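Local coordinates for aminopeptidase N family protein (Idiomarina loihiensis L2TR, PDB 4FGM), which binds a zinc ion through an HExxH motif and probably acts as an aminopeptidase of the M61 family, at residues 179-184 / 210-215; 217-222 / 277-282; 19-24 / 80-85; 23-28 / 72-77; 505-510 / 562-567. All coordinates share one frame; numbering follows the deposited sequence.

Contact 1. Residues 179-184 / 210-215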
# COMPACT_ATOMS: atom_id res chain seq x y z
N ILE A 179 9.57 22.68 -3.68
CA ILE A 179 8.93 22.78 -4.98
C ILE A 179 9.52 21.84 -6.02
O ILE A 179 10.73 21.59 -6.05
CB ILE A 179 8.96 24.24 -5.53
CG1 ILE A 179 10.29 24.54 -6.21
CG2 ILE A 179 8.72 25.23 -4.39
CD1 ILE A 179 10.20 24.52 -7.73
N ALA A 180 8.65 21.31 -6.86
CA ALA A 180 9.06 20.42 -7.94
C ALA A 180 8.35 20.97 -9.17
O ALA A 180 7.12 21.02 -9.22
CB ALA A 180 8.61 18.99 -7.64
N HIS A 181 9.13 21.39 -10.17
CA HIS A 181 8.60 21.95 -11.40
C HIS A 181 7.54 23.02 -11.14
O HIS A 181 6.44 22.95 -11.66
CB HIS A 181 8.01 20.86 -12.29
CG HIS A 181 9.04 20.02 -12.97
ND1 HIS A 181 10.40 20.27 -12.85
CD2 HIS A 181 8.93 18.95 -13.79
CE1 HIS A 181 11.07 19.39 -13.56
NE2 HIS A 181 10.20 18.57 -14.14
N GLY A 182 7.90 24.00 -10.32
CA GLY A 182 6.99 25.09 -10.01
C GLY A 182 5.76 24.75 -9.20
O GLY A 182 4.90 25.60 -9.00
N ILE A 183 5.65 23.51 -8.74
CA ILE A 183 4.49 23.12 -7.95
C ILE A 183 4.86 23.02 -6.47
O ILE A 183 5.93 22.51 -6.12
CB ILE A 183 3.89 21.78 -8.45
CG1 ILE A 183 3.44 21.95 -9.91
CG2 ILE A 183 2.71 21.36 -7.58
CD1 ILE A 183 2.67 20.76 -10.48
N LYS A 184 3.99 23.53 -5.60
CA LYS A 184 4.26 23.47 -4.16
C LYS A 184 3.98 22.10 -3.57
O LYS A 184 2.94 21.49 -3.84
CB LYS A 184 3.43 24.51 -3.40
CG LYS A 184 3.80 25.95 -3.69
CD LYS A 184 3.26 26.88 -2.62
CE LYS A 184 3.48 28.33 -3.00
NZ LYS A 184 4.88 28.57 -3.44
N THR A 210 11.18 13.99 -11.20
CA THR A 210 11.34 12.88 -12.14
C THR A 210 9.97 12.38 -12.60
O THR A 210 9.77 12.09 -13.77
CB THR A 210 12.11 11.72 -11.48
OG1 THR A 210 13.46 12.13 -11.25
CG2 THR A 210 12.11 10.51 -12.37
N GLN A 211 9.02 12.30 -11.68
CA GLN A 211 7.70 11.81 -12.05
C GLN A 211 6.91 12.81 -12.91
O GLN A 211 6.32 12.42 -13.93
CB GLN A 211 6.91 11.41 -10.80
CG GLN A 211 7.54 10.19 -10.10
CD GLN A 211 6.58 9.44 -9.18
OE1 GLN A 211 5.40 9.29 -9.49
NE2 GLN A 211 7.11 8.95 -8.06
N ILE A 212 6.93 14.08 -12.53
CA ILE A 212 6.23 15.10 -13.31
C ILE A 212 6.83 15.16 -14.72
O ILE A 212 6.11 15.31 -15.70
CB ILE A 212 6.34 16.48 -12.64
CG1 ILE A 212 5.60 16.47 -11.30
CG2 ILE A 212 5.74 17.54 -13.55
CD1 ILE A 212 5.88 17.68 -10.43
N SER A 213 8.16 15.05 -14.82
CA SER A 213 8.81 15.06 -16.12
C SER A 213 8.35 13.85 -16.92
O SER A 213 8.14 13.94 -18.13
CB SER A 213 10.33 14.99 -15.98
OG SER A 213 10.85 16.18 -15.42
N LEU A 214 8.19 12.72 -16.24
CA LEU A 214 7.77 11.49 -16.89
C LEU A 214 6.41 11.62 -17.58
O LEU A 214 6.26 11.27 -18.75
CB LEU A 214 7.73 10.35 -15.86
CG LEU A 214 7.44 8.93 -16.37
CD1 LEU A 214 8.00 7.92 -15.39
CD2 LEU A 214 5.94 8.73 -16.56
N PHE A 215 5.42 12.13 -16.85
CA PHE A 215 4.09 12.31 -17.42
C PHE A 215 4.01 13.63 -18.17
O PHE A 215 3.06 13.88 -18.91
CB PHE A 215 3.03 12.26 -16.32
CG PHE A 215 2.89 10.91 -15.68
CD1 PHE A 215 3.64 10.58 -14.56
CD2 PHE A 215 2.02 9.97 -16.21
CE1 PHE A 215 3.52 9.32 -13.98
CE2 PHE A 215 1.89 8.70 -15.64
CZ PHE A 215 2.65 8.38 -14.52
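I212 and S213, neighbours near the C-terminal end of helix 197-215, meet the type I' beta turn A180-I183 that joins strands 174-180 and 183-190. The hairpin's second strand also opens the beta-alpha-beta unit 183-190, 197-215, 222-230, so the contact brings the crossover helix against the tip of the hairpin. Along the helix, I212 comes first. Its CD1 lies 4.1 Å from A180 CB and 4.4 Å from I183 CD1, a light apolar touch on the two residues at the ends of the turn. I183 N bonds to A180 O at 2.9 Å, closing the turn. The other branch, CG2, is anti to the backbone N and rests 3.5 Å from H181 CD2, near the plane of the imidazole at its edge; the H181 and I212 side chains slide past each other in opposite directions. W279 and Y275 also touch I212 and bury it. One residue later, S213 turns to the more exposed edge of the contact. With chi1 -69°, its OG stands beside its own backbone N, where it also hydrogen-bonds to E209 O of the preceding helical turn. The same OG meets H181 NE2 in the ring plane at 2.8 Å, in a nearly straight hydrogen bond of 165°.

Contact 2. Residues 217-222 / 277-282; sequences EAPFQS and HSWNIK. With ZN (zinc ion), chain C.
P219 presses its CD onto the indole of W279 as a CH-pi contact, 3.6 Å from the centroid of the five-membered ring. The two side chains cross at about a right angle, and CD makes the approach, over the face of the indole. W279 NE1 donates to E217 O at 2.8 Å with an N-H...O angle of 148°; the acceptor lies in the ring plane, at the edge. Face and edge of one side chain are thus used by residues two apart in the loop 217-222. F220 adds an offset edge-to-face pair, its edge toward the face of the W279 six-membered ring, with planes at 63°. Its CG sits between the backbone N and the carbonyl carbon (chi1 44°), and the ring beyond brings CE1 within 3.6 Å of S278 OG. S278 and W279 directly follow H277, the second histidine of the HExxH motif on helix 262-277 of the M61 peptidase: H277 binds the zinc ion through NE2 at 2.0 Å, with H273 and E307 completing the protein ligands. The W279 indole also stacks with F215 and meets W409 and Y275 edge-to-face. On the metal side, H277 ND1 donates to N280 O at 2.8 Å, the oxygen in the imidazole plane, which would help to fix the rotation of the zinc-binding ring.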
# COMPACT_ATOMS: atom_id res chain seq x y z
N GLU A 217 3.21 16.26 -17.09
CA GLU A 217 2.06 17.00 -16.59
C GLU A 217 1.65 16.46 -15.22
O GLU A 217 1.77 15.27 -14.96
CB GLU A 217 0.90 16.83 -17.57
CG GLU A 217 -0.32 17.66 -17.25
CD GLU A 217 -1.32 17.68 -18.40
OE1 GLU A 217 -0.87 17.67 -19.56
OE2 GLU A 217 -2.54 17.72 -18.14
N ALA A 218 1.17 17.35 -14.35
CA ALA A 218 0.72 16.95 -13.02
C ALA A 218 -0.78 17.16 -12.91
O ALA A 218 -1.30 18.20 -13.31
CB ALA A 218 1.44 17.77 -11.96
N PRO A 219 -1.51 16.17 -12.37
CA PRO A 219 -2.97 16.30 -12.23
C PRO A 219 -3.43 17.11 -11.01
O PRO A 219 -4.63 17.27 -10.79
CB PRO A 219 -3.43 14.85 -12.16
CG PRO A 219 -2.32 14.20 -11.40
CD PRO A 219 -1.07 14.80 -12.04
N PHE A 220 -2.48 17.61 -10.24
CA PHE A 220 -2.81 18.40 -9.04
C PHE A 220 -2.10 19.75 -9.09
O PHE A 220 -1.19 19.95 -9.90
CB PHE A 220 -2.37 17.63 -7.78
CG PHE A 220 -1.00 17.00 -7.90
CD1 PHE A 220 -0.87 15.64 -8.16
CD2 PHE A 220 0.15 17.78 -7.78
CE1 PHE A 220 0.40 15.05 -8.30
CE2 PHE A 220 1.42 17.20 -7.92
CZ PHE A 220 1.54 15.84 -8.18
N GLN A 221 -2.51 20.68 -8.23
CA GLN A 221 -1.87 22.00 -8.21
C GLN A 221 -0.91 22.15 -7.03
O GLN A 221 -0.13 23.10 -6.97
CB GLN A 221 -2.92 23.10 -8.17
CG GLN A 221 -3.70 23.22 -9.45
CD GLN A 221 -4.76 24.30 -9.38
OE1 GLN A 221 -4.52 25.45 -9.76
NE2 GLN A 221 -5.93 23.94 -8.86
N SER A 222 -0.98 21.20 -6.10
CA SER A 222 -0.11 21.19 -4.93
C SER A 222 -0.21 19.78 -4.37
O SER A 222 -1.17 19.07 -4.67
CB SER A 222 -0.57 22.21 -3.90
OG SER A 222 -1.78 21.79 -3.30
N HIS A 277 0.87 7.01 -7.78
CA HIS A 277 -0.55 6.68 -7.77
C HIS A 277 -1.40 7.91 -8.14
O HIS A 277 -2.57 7.76 -8.56
CB HIS A 277 -0.98 6.17 -6.38
CG HIS A 277 -0.90 4.68 -6.24
ND1 HIS A 277 -1.36 3.80 -7.21
CD2 HIS A 277 -0.49 3.90 -5.21
CE1 HIS A 277 -1.22 2.56 -6.78
NE2 HIS A 277 -0.70 2.60 -5.57
N SER A 278 -0.84 9.11 -7.98
CA SER A 278 -1.58 10.33 -8.33
C SER A 278 -2.03 10.22 -9.78
O SER A 278 -3.12 10.68 -10.16
CB SER A 278 -0.69 11.56 -8.19
OG SER A 278 -0.55 11.90 -6.83
N TRP A 279 -1.16 9.65 -10.61
CA TRP A 279 -1.50 9.49 -12.02
C TRP A 279 -2.13 8.11 -12.18
O TRP A 279 -3.20 7.96 -12.77
CB TRP A 279 -0.24 9.55 -12.88
CG TRP A 279 0.34 10.90 -12.99
CD1 TRP A 279 0.10 11.82 -13.98
CD2 TRP A 279 1.30 11.49 -12.12
NE1 TRP A 279 0.86 12.96 -13.77
CE2 TRP A 279 1.61 12.77 -12.64
CE3 TRP A 279 1.94 11.05 -10.94
CZ2 TRP A 279 2.52 13.63 -12.02
CZ3 TRP A 279 2.85 11.90 -10.33
CH2 TRP A 279 3.14 13.17 -10.87
N ASN A 280 -1.45 7.11 -11.63
CA ASN A 280 -1.92 5.75 -11.75
C ASN A 280 -2.84 5.33 -10.61
O ASN A 280 -2.36 5.11 -9.48
CB ASN A 280 -0.69 4.86 -11.82
CG ASN A 280 -0.94 3.51 -12.48
OD1 ASN A 280 -1.95 3.31 -13.14
ND2 ASN A 280 0.02 2.59 -12.33
N ILE A 281 -4.14 5.34 -10.89
CA ILE A 281 -5.24 5.02 -9.97
C ILE A 281 -6.09 6.15 -9.47
O ILE A 281 -7.25 5.92 -9.09
CB ILE A 281 -4.79 4.18 -8.75
CG1 ILE A 281 -5.97 3.34 -8.25
CG2 ILE A 281 -4.45 5.09 -7.58
CD1 ILE A 281 -6.59 2.48 -9.32
N LYS A 282 -5.52 7.35 -9.41
CA LYS A 282 -6.31 8.47 -8.93
C LYS A 282 -6.96 9.16 -10.13
O LYS A 282 -8.11 9.61 -10.02
CB LYS A 282 -5.46 9.48 -8.16
CG LYS A 282 -5.20 9.07 -6.71
CD LYS A 282 -6.28 8.11 -6.20
CE LYS A 282 -7.41 8.88 -5.59
NZ LYS A 282 -8.63 8.05 -5.64
ZN ZN C . -0.36 1.03 -4.38

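Contact 3. Residues 19-24 / 80-85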
# COMPACT_ATOMS: atom_id res chain seq x y z
N SER A 19 -21.39 17.08 12.85
CA SER A 19 -22.69 17.65 12.52
C SER A 19 -22.79 17.72 11.01
O SER A 19 -21.82 18.00 10.31
CB SER A 19 -22.85 19.06 13.10
OG SER A 19 -23.17 19.01 14.48
N LEU A 20 -23.99 17.47 10.53
CA LEU A 20 -24.26 17.47 9.11
C LEU A 20 -25.52 18.31 8.91
O LEU A 20 -26.56 18.04 9.53
CB LEU A 20 -24.47 16.03 8.66
CG LEU A 20 -25.09 15.74 7.31
CD1 LEU A 20 -24.20 16.24 6.21
CD2 LEU A 20 -25.30 14.25 7.18
N THR A 21 -25.44 19.33 8.06
CA THR A 21 -26.59 20.18 7.82
C THR A 21 -27.09 20.11 6.38
O THR A 21 -26.41 20.51 5.43
CB THR A 21 -26.26 21.63 8.20
OG1 THR A 21 -25.77 21.65 9.55
CG2 THR A 21 -27.51 22.50 8.12
N ILE A 22 -28.31 19.61 6.23
CA ILE A 22 -28.93 19.47 4.92
C ILE A 22 -30.00 20.54 4.77
O ILE A 22 -31.01 20.51 5.47
CB ILE A 22 -29.58 18.08 4.77
CG1 ILE A 22 -28.57 17.00 5.19
CG2 ILE A 22 -30.02 17.88 3.34
CD1 ILE A 22 -29.21 15.69 5.57
N GLU A 23 -29.76 21.48 3.86
CA GLU A 23 -30.68 22.60 3.61
C GLU A 23 -32.06 22.10 3.23
O GLU A 23 -33.07 22.59 3.75
CB GLU A 23 -30.12 23.49 2.50
CG GLU A 23 -30.97 24.71 2.13
CD GLU A 23 -31.07 25.72 3.26
OE1 GLU A 23 -30.29 25.63 4.23
OE2 GLU A 23 -31.93 26.63 3.17
N GLN A 24 -32.11 21.13 2.33
CA GLN A 24 -33.36 20.54 1.89
C GLN A 24 -33.26 19.02 1.76
O GLN A 24 -32.49 18.51 0.94
CB GLN A 24 -33.80 21.14 0.56
CG GLN A 24 -35.18 20.68 0.13
CD GLN A 24 -35.70 21.44 -1.06
OE1 GLN A 24 -35.24 21.26 -2.19
NE2 GLN A 24 -36.67 22.32 -0.82
N PRO A 80 -34.69 22.83 6.94
CA PRO A 80 -33.33 22.28 6.87
C PRO A 80 -33.19 21.31 8.05
O PRO A 80 -33.81 21.51 9.10
CB PRO A 80 -32.45 23.51 7.04
CG PRO A 80 -33.26 24.61 6.43
CD PRO A 80 -34.66 24.31 6.94
N VAL A 81 -32.38 20.27 7.89
CA VAL A 81 -32.18 19.31 8.97
C VAL A 81 -30.71 19.22 9.35
O VAL A 81 -29.82 19.31 8.49
CB VAL A 81 -32.69 17.90 8.58
CG1 VAL A 81 -32.31 16.89 9.65
CG2 VAL A 81 -34.21 17.93 8.40
N THR A 82 -30.46 19.08 10.64
CA THR A 82 -29.11 18.95 11.17
C THR A 82 -29.00 17.60 11.87
O THR A 82 -29.80 17.26 12.74
CB THR A 82 -28.80 20.07 12.19
OG1 THR A 82 -28.94 21.35 11.56
CG2 THR A 82 -27.36 19.94 12.71
N VAL A 83 -28.01 16.81 11.46
CA VAL A 83 -27.80 15.48 12.03
C VAL A 83 -26.54 15.54 12.89
O VAL A 83 -25.50 16.02 12.44
CB VAL A 83 -27.62 14.44 10.91
CG1 VAL A 83 -27.52 13.04 11.49
CG2 VAL A 83 -28.79 14.54 9.93
N HIS A 84 -26.63 15.06 14.12
CA HIS A 84 -25.50 15.07 15.04
C HIS A 84 -25.09 13.65 15.42
O HIS A 84 -25.93 12.79 15.62
CB HIS A 84 -25.86 15.79 16.34
CG HIS A 84 -26.33 17.20 16.16
ND1 HIS A 84 -25.46 18.26 16.01
CD2 HIS A 84 -27.58 17.73 16.17
CE1 HIS A 84 -26.16 19.38 15.93
NE2 HIS A 84 -27.44 19.09 16.03
N TYR A 85 -23.78 13.42 15.51
CA TYR A 85 -23.27 12.13 15.95
C TYR A 85 -21.81 12.25 16.34
O TYR A 85 -21.16 13.26 16.06
CB TYR A 85 -23.43 11.03 14.88
CG TYR A 85 -22.86 11.34 13.52
CD1 TYR A 85 -23.62 12.01 12.55
CD2 TYR A 85 -21.55 10.97 13.18
CE1 TYR A 85 -23.10 12.29 11.29
CE2 TYR A 85 -21.02 11.25 11.91
CZ TYR A 85 -21.80 11.91 10.98
OH TYR A 85 -21.30 12.22 9.73
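S19 and H84 face each other as a non-hydrogen-bonded pair of two antiparallel strands, and their side chains supply the polar link that the backbone leaves out at that position. From S19 CB, 4.0 Å from H84 ND1, the chain turns at chi1 -79° to set OG beside the backbone N. That OG ends 2.9 Å from ND1, near the plane of the imidazole at its edge, in a hydrogen bond whose donor could be either atom. The far nitrogen of H84, NE2, bonds to E56 on strand 53-57, so the ring is gripped at both nitrogens. T21 and T82 continue this face, side by side and pointing the same way. L20, I22, V81 and V83 turn to the other face, where L31 touches L20, I22 and V83. Between the faces the backbone ladder is regular: L20 N to V83 O is 2.8 Å, and I22 N to V81 O is 2.7 Å with an angle of 163°. The short strand segments run 165° apart in direction and approach to 4.5 Å, as expected of adjacent antiparallel strands in the beta-rich M61 N-terminal domain.

Contact 4. Residues 23-28 / 72-77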
# COMPACT_ATOMS: atom_id res chain seq x y z
N GLU A 23 -29.76 21.48 3.86
CA GLU A 23 -30.68 22.60 3.61
C GLU A 23 -32.06 22.10 3.23
O GLU A 23 -33.07 22.59 3.75
CB GLU A 23 -30.12 23.49 2.50
CG GLU A 23 -30.97 24.71 2.13
CD GLU A 23 -31.07 25.72 3.26
OE1 GLU A 23 -30.29 25.63 4.23
OE2 GLU A 23 -31.93 26.63 3.17
N GLN A 24 -32.11 21.13 2.33
CA GLN A 24 -33.36 20.54 1.89
C GLN A 24 -33.26 19.02 1.76
O GLN A 24 -32.49 18.51 0.94
CB GLN A 24 -33.80 21.14 0.56
CG GLN A 24 -35.18 20.68 0.13
CD GLN A 24 -35.70 21.44 -1.06
OE1 GLN A 24 -35.24 21.26 -2.19
NE2 GLN A 24 -36.67 22.32 -0.82
N THR A 25 -34.04 18.31 2.56
CA THR A 25 -34.04 16.86 2.53
C THR A 25 -35.19 16.40 1.64
O THR A 25 -36.12 17.17 1.39
CB THR A 25 -34.25 16.28 3.95
OG1 THR A 25 -35.51 16.72 4.46
CG2 THR A 25 -33.15 16.76 4.88
N ASN A 26 -35.11 15.17 1.14
CA ASN A 26 -36.18 14.64 0.30
C ASN A 26 -37.12 13.86 1.21
O ASN A 26 -36.87 13.74 2.40
CB ASN A 26 -35.62 13.73 -0.79
CG ASN A 26 -34.61 14.45 -1.68
OD1 ASN A 26 -34.79 15.62 -2.02
ND2 ASN A 26 -33.56 13.74 -2.06
N ASP A 27 -38.21 13.33 0.66
CA ASP A 27 -39.16 12.58 1.47
C ASP A 27 -38.46 11.35 2.02
O ASP A 27 -37.95 10.53 1.25
CB ASP A 27 -40.35 12.14 0.63
CG ASP A 27 -40.59 13.03 -0.57
OD1 ASP A 27 -39.88 12.85 -1.59
OD2 ASP A 27 -41.46 13.92 -0.48
N GLU A 28 -38.45 11.20 3.34
CA GLU A 28 -37.80 10.06 3.97
C GLU A 28 -36.35 10.00 3.47
O GLU A 28 -35.91 9.01 2.89
CB GLU A 28 -38.53 8.76 3.60
CG GLU A 28 -40.04 8.77 3.88
CD GLU A 28 -40.39 8.79 5.36
OE1 GLU A 28 -39.89 7.91 6.10
OE2 GLU A 28 -41.16 9.67 5.79
N TRP A 72 -29.16 5.34 7.40
CA TRP A 72 -30.18 5.91 8.27
C TRP A 72 -31.27 6.58 7.43
O TRP A 72 -31.02 7.01 6.30
CB TRP A 72 -29.56 6.96 9.20
CG TRP A 72 -28.74 6.39 10.31
CD1 TRP A 72 -29.13 6.16 11.60
CD2 TRP A 72 -27.38 5.95 10.23
NE1 TRP A 72 -28.10 5.62 12.32
CE2 TRP A 72 -27.01 5.48 11.50
CE3 TRP A 72 -26.44 5.92 9.19
CZ2 TRP A 72 -25.74 4.98 11.78
CZ3 TRP A 72 -25.17 5.42 9.46
CH2 TRP A 72 -24.83 4.96 10.75
N GLN A 73 -32.48 6.65 7.99
CA GLN A 73 -33.61 7.28 7.30
C GLN A 73 -34.23 8.34 8.21
O GLN A 73 -34.60 8.05 9.35
CB GLN A 73 -34.66 6.24 6.92
CG GLN A 73 -35.75 6.78 6.02
CD GLN A 73 -36.72 5.71 5.55
OE1 GLN A 73 -37.42 5.08 6.35
NE2 GLN A 73 -36.76 5.49 4.24
N LEU A 74 -34.31 9.57 7.69
CA LEU A 74 -34.86 10.71 8.44
C LEU A 74 -36.35 10.88 8.25
O LEU A 74 -36.90 10.56 7.19
CB LEU A 74 -34.18 12.01 7.99
CG LEU A 74 -32.70 12.26 8.23
CD1 LEU A 74 -32.26 13.44 7.39
CD2 LEU A 74 -32.43 12.51 9.71
N ALA A 75 -37.02 11.40 9.27
CA ALA A 75 -38.45 11.66 9.17
C ALA A 75 -38.56 12.87 8.24
O ALA A 75 -37.59 13.63 8.08
CB ALA A 75 -39.03 11.98 10.53
N ARG A 76 -39.71 13.05 7.61
CA ARG A 76 -39.95 14.17 6.70
C ARG A 76 -39.85 15.52 7.39
O ARG A 76 -40.17 15.65 8.57
CB ARG A 76 -41.34 14.06 6.08
CG ARG A 76 -41.54 12.92 5.12
CD ARG A 76 -43.02 12.72 4.85
NE ARG A 76 -43.25 11.74 3.80
CZ ARG A 76 -43.01 11.97 2.51
NH1 ARG A 76 -42.55 13.16 2.12
NH2 ARG A 76 -43.23 11.02 1.62
N SER A 77 -39.41 16.53 6.65
CA SER A 77 -39.31 17.87 7.22
C SER A 77 -39.34 18.92 6.12
O SER A 77 -38.75 18.73 5.06
CB SER A 77 -38.03 18.01 8.03
OG SER A 77 -37.91 19.34 8.52
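The loop between strands 15-22 and 30-32 meets the end of strand 71-74 in the M61 N-terminal domain, where R76 meets D27 and E28, whose C and CG atoms, respectively, lie over one face of its guanidinium. R76 is extended from CG to NE. Its NH1 pairs with D27 OD2 at 2.9 Å, the oxygen lying in the guanidinium plane at its edge, although the position of NH1 is less sure. The other carboxylate is engaged differently: E28 OE2 is 3.6 Å from R76 NE but well out of the guanidinium plane, so this pairing is by charge alone. The E28 chain bends at chi2 (-69°), which sets CD; OE2 lies 3.3 Å from R76 CG. T25 CG2 packs 4.3 Å from L74 CD1, and E28 CA approaches L74 O at 3.4 Å with an angle of 156° at its hydrogen. Q73 lies obliquely across E28, amide and carboxylate planes 80° apart. D27, E28 and R76 thus form a salt-bridge network joining the loop before strand 30-32 to the chain leaving strand 71-74.

Contact 5. Residues 505-510 / 562-567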
# COMPACT_ATOMS: atom_id res chain seq x y z
N HIS A 505 4.10 -25.72 1.35
CA HIS A 505 3.63 -27.00 0.88
C HIS A 505 4.72 -27.94 0.36
O HIS A 505 5.63 -27.52 -0.34
CB HIS A 505 2.60 -26.79 -0.22
CG HIS A 505 1.91 -28.04 -0.65
ND1 HIS A 505 1.03 -28.72 0.17
CD2 HIS A 505 1.98 -28.75 -1.80
CE1 HIS A 505 0.59 -29.79 -0.46
NE2 HIS A 505 1.15 -29.83 -1.66
N ASP A 506 4.60 -29.21 0.72
CA ASP A 506 5.52 -30.26 0.28
C ASP A 506 6.99 -30.14 0.71
O ASP A 506 7.84 -30.85 0.18
CB ASP A 506 5.45 -30.41 -1.24
CG ASP A 506 5.89 -31.78 -1.72
OD1 ASP A 506 5.41 -32.78 -1.14
OD2 ASP A 506 6.70 -31.86 -2.66
N GLU A 507 7.29 -29.26 1.65
CA GLU A 507 8.68 -29.12 2.10
C GLU A 507 8.92 -29.78 3.47
O GLU A 507 8.03 -30.43 4.02
CB GLU A 507 9.09 -27.65 2.06
CG GLU A 507 9.19 -27.14 0.61
CD GLU A 507 9.74 -25.73 0.48
OE1 GLU A 507 10.51 -25.30 1.37
OE2 GLU A 507 9.43 -25.06 -0.53
N SER A 508 10.13 -29.62 4.02
CA SER A 508 10.49 -30.26 5.30
C SER A 508 9.50 -30.17 6.47
O SER A 508 9.04 -31.19 6.98
CB SER A 508 11.86 -29.77 5.75
OG SER A 508 12.84 -30.08 4.77
N ALA A 509 9.18 -28.95 6.90
CA ALA A 509 8.25 -28.75 8.00
C ALA A 509 6.92 -29.43 7.69
O ALA A 509 6.31 -30.09 8.54
CB ALA A 509 8.03 -27.27 8.23
N TYR A 510 6.48 -29.26 6.46
CA TYR A 510 5.23 -29.83 6.01
C TYR A 510 5.13 -31.34 6.22
O TYR A 510 4.12 -31.85 6.70
CB TYR A 510 5.04 -29.48 4.54
CG TYR A 510 3.94 -30.23 3.87
CD1 TYR A 510 4.18 -31.44 3.23
CD2 TYR A 510 2.64 -29.73 3.87
CE1 TYR A 510 3.16 -32.13 2.60
CE2 TYR A 510 1.61 -30.42 3.25
CZ TYR A 510 1.88 -31.62 2.61
OH TYR A 510 0.87 -32.28 1.95
N THR A 562 12.76 -34.89 8.29
CA THR A 562 13.89 -35.24 7.44
C THR A 562 14.16 -34.05 6.55
O THR A 562 13.30 -33.65 5.76
CB THR A 562 13.60 -36.48 6.58
OG1 THR A 562 13.28 -37.59 7.43
CG2 THR A 562 14.83 -36.83 5.75
N TRP A 563 15.35 -33.48 6.68
CA TRP A 563 15.73 -32.30 5.90
C TRP A 563 15.77 -32.60 4.41
O TRP A 563 16.50 -33.48 3.97
CB TRP A 563 17.10 -31.79 6.33
CG TRP A 563 17.17 -31.44 7.78
CD1 TRP A 563 17.77 -32.15 8.77
CD2 TRP A 563 16.59 -30.28 8.40
NE1 TRP A 563 17.62 -31.51 9.98
CE2 TRP A 563 16.90 -30.36 9.78
CE3 TRP A 563 15.86 -29.19 7.93
CZ2 TRP A 563 16.48 -29.39 10.69
CZ3 TRP A 563 15.44 -28.22 8.84
CH2 TRP A 563 15.76 -28.32 10.21
N GLN A 564 14.98 -31.85 3.65
CA GLN A 564 14.94 -32.03 2.20
C GLN A 564 16.03 -31.20 1.56
O GLN A 564 16.75 -30.46 2.24
CB GLN A 564 13.60 -31.55 1.62
CG GLN A 564 12.39 -32.41 1.92
CD GLN A 564 11.13 -31.82 1.30
OE1 GLN A 564 11.14 -30.72 0.74
NE2 GLN A 564 10.03 -32.56 1.40
N GLU A 565 16.15 -31.33 0.25
CA GLU A 565 17.11 -30.54 -0.51
C GLU A 565 16.40 -29.19 -0.56
O GLU A 565 15.38 -29.05 -1.24
CB GLU A 565 17.27 -31.13 -1.91
CG GLU A 565 18.35 -30.47 -2.74
CD GLU A 565 19.74 -30.67 -2.15
OE1 GLU A 565 20.18 -31.83 -2.05
OE2 GLU A 565 20.38 -29.66 -1.79
N PRO A 566 16.91 -28.19 0.17
CA PRO A 566 16.28 -26.86 0.19
C PRO A 566 16.17 -26.16 -1.15
O PRO A 566 16.99 -26.36 -2.05
CB PRO A 566 17.16 -26.09 1.18
CG PRO A 566 18.50 -26.68 0.93
CD PRO A 566 18.20 -28.16 0.87
N ALA A 567 15.14 -25.33 -1.28
CA ALA A 567 14.89 -24.59 -2.50
C ALA A 567 15.92 -23.47 -2.67
O ALA A 567 16.27 -22.79 -1.70
CB ALA A 567 13.47 -24.00 -2.48
O HOH W 1 10.23 -33.99 6.98
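Q564 and S508 form the tight part of this contact: Q564 N donates to S508 OG at 3.0 Å with an angle of 164°, tying the first turn of helix 508-512 to the chain leaving strand 555-562. S508 OG stands beside its own backbone N (chi1 -59°), and lies 3.6 Å from Q564 CB. The Q564 side chain then runs extended to its amide, where NE2 donates to D506 O at 3.0 Å. That bond is less direct, the donor lying 35° out of the carbonyl plane, and OE1 rests 3.2 Å from E507 CA. The looser side holds a water, which donates to S508 O and accepts from T562 N, each at 3.0 Å, and so bridges the two backbones. E507, at the N-cap position, sends its carboxylate to R342 in a salt bridge. The antiparallel strands and short helix here are consistent with a PDZ domain. The W563 ring stacks with Y540 and meets F487 edge-to-face, while A509 of helix 508-512 packs against V503 of strand 497-503.

In the fold
Contacts 1 and 2 adjoin, with centres about 10 Å apart, and share the surroundings of W279, which stacks on F215 from the helix of contact 1. Contact 2 is the more buried and aromatic, next to H277, which binds the zinc; contact 1 lies farther out, with one histidine-serine bond at its more exposed side. Contacts 3 and 4 also touch, share E23 and Q24, and meet through L74 against I22, V81 and V83. Contact 3 is a backbone ladder with an apolar inner face, contact 4 a salt-bridge network at the surface beside it, with T25 and L74 buried. Contact 5 stands alone, about 63 Å between centres from contact 3, and relies on side-chain-to-backbone bonds and a water.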